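Local coordinates for putative mRNA export protein (Chaetomium thermophilum, PDB 4WP2) that is thought to take part in exporting mRNA from the nucleus to the cytoplasm, this chain being its C-terminal UBA (TAP-C) domain, at residues 41-44 with 45-49. Residues are numbered along the deposited sequence; the frame is centred on the assembly and turned at random.
Sequences QSFE and QQKAN
Lys47 lays its CB over one face of the Phe43 ring, a CH-pi contact 4.3 Å from the ring centroid and displaced toward the rim near CZ. CG sits between the backbone N and the carbonyl carbon (chi1 57°); the chain leaves CB extended, then bends at chi3 and chi4 carry NZ back to Glu44 O, to which it donates at 2.7 Å, in the carbonyl plane and on a lone pair. The ammonium group thus binds the main chain of Glu44, while the carboxylate of Glu44 stays apart, OE1 lying 6.0 Å from Lys47 NZ. One turn back the helix keeps its regular bonds, Gln45 N to Gln41 O at 3.3 Å and Gln46 N to Ser42 O at 3.0 Å; Gln46 N also makes a weak i-to-i-3 bond to Phe43 O, and Asn49 N to Gln46 O marks the 3-10 turn that follows. Gln41 and Gln45 run side by side, their amide planes 83° apart, and a water donates to both Gln45 OE1 (2.9 Å) and Ser42 OG (3.2 Å), the latter hydroxyl also bonded to Leu38 O. Phe43, buried, packs against Met19, Phe55 and Val61 in the core of the UBA fold. The lysine therefore joins a CB placed on the aromatic face to an ammonium tip on a carbonyl near the helix C-terminus, where the helix dipole would probably favour positive charge.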
# COMPACT_ATOMS: atom_id res chain seq x y z
N GLN A 41 -21.47 -37.65 -23.96
CA GLN A 41 -21.78 -38.81 -24.79
C GLN A 41 -22.59 -39.85 -24.01
O GLN A 41 -23.54 -40.42 -24.53
CB GLN A 41 -20.48 -39.40 -25.33
CG GLN A 41 -20.65 -40.58 -26.26
CD GLN A 41 -19.31 -41.15 -26.69
OE1 GLN A 41 -18.82 -42.13 -26.12
NE2 GLN A 41 -18.71 -40.54 -27.70
N SER A 42 -22.20 -40.10 -22.76
CA SER A 42 -22.93 -41.05 -21.93
C SER A 42 -24.35 -40.56 -21.66
O SER A 42 -25.29 -41.34 -21.67
CB SER A 42 -22.20 -41.28 -20.60
OG SER A 42 -20.90 -41.78 -20.84
N PHE A 43 -24.50 -39.26 -21.44
CA PHE A 43 -25.83 -38.70 -21.24
C PHE A 43 -26.71 -38.92 -22.46
O PHE A 43 -27.88 -39.32 -22.34
CB PHE A 43 -25.75 -37.21 -20.93
CG PHE A 43 -27.10 -36.55 -20.90
CD1 PHE A 43 -27.94 -36.71 -19.82
CD2 PHE A 43 -27.55 -35.82 -21.98
CE1 PHE A 43 -29.19 -36.12 -19.79
CE2 PHE A 43 -28.81 -35.23 -21.96
CZ PHE A 43 -29.62 -35.39 -20.87
N GLU A 44 -26.17 -38.64 -23.65
CA GLU A 44 -26.94 -38.76 -24.88
C GLU A 44 -27.50 -40.17 -25.08
O GLU A 44 -28.63 -40.33 -25.53
CB GLU A 44 -26.06 -38.41 -26.09
CG GLU A 44 -25.71 -36.94 -26.19
CD GLU A 44 -24.69 -36.67 -27.28
OE1 GLU A 44 -24.51 -37.54 -28.16
OE2 GLU A 44 -24.07 -35.59 -27.26
N GLN A 45 -26.71 -41.18 -24.74
CA GLN A 45 -27.14 -42.56 -24.92
C GLN A 45 -28.11 -43.01 -23.83
O GLN A 45 -29.00 -43.83 -24.09
CB GLN A 45 -25.93 -43.51 -24.94
CG GLN A 45 -24.99 -43.30 -26.12
CD GLN A 45 -23.72 -44.14 -26.01
OE1 GLN A 45 -22.73 -43.73 -25.39
NE2 GLN A 45 -23.74 -45.33 -26.61
N GLN A 46 -27.96 -42.45 -22.63
CA GLN A 46 -28.69 -42.95 -21.46
C GLN A 46 -29.78 -42.02 -20.93
O GLN A 46 -30.32 -42.26 -19.85
CB GLN A 46 -27.69 -43.24 -20.35
CG GLN A 46 -26.63 -44.26 -20.76
CD GLN A 46 -25.52 -44.40 -19.73
OE1 GLN A 46 -25.77 -44.38 -18.53
NE2 GLN A 46 -24.30 -44.45 -20.21
N LYS A 47 -30.08 -40.95 -21.66
CA LYS A 47 -31.00 -39.91 -21.19
C LYS A 47 -32.35 -40.49 -20.76
O LYS A 47 -32.97 -40.02 -19.80
CB LYS A 47 -31.23 -38.85 -22.28
CG LYS A 47 -31.77 -39.43 -23.59
CD LYS A 47 -31.93 -38.37 -24.67
CE LYS A 47 -30.60 -37.82 -25.13
NZ LYS A 47 -30.24 -38.33 -26.48
N ALA A 48 -32.78 -41.52 -21.47
CA ALA A 48 -34.07 -42.16 -21.23
C ALA A 48 -34.20 -42.72 -19.81
O ALA A 48 -35.31 -42.91 -19.32
CB ALA A 48 -34.30 -43.27 -22.25
N ASN A 49 -33.07 -42.99 -19.16
CA ASN A 49 -33.08 -43.59 -17.83
C ASN A 49 -32.89 -42.58 -16.69
O ASN A 49 -32.86 -42.97 -15.53
CB ASN A 49 -32.02 -44.68 -17.73
CG ASN A 49 -32.21 -45.78 -18.76
OD1 ASN A 49 -33.16 -46.56 -18.68
ND2 ASN A 49 -31.30 -45.85 -19.73
O HOH W 1 -20.73 -43.85 -23.26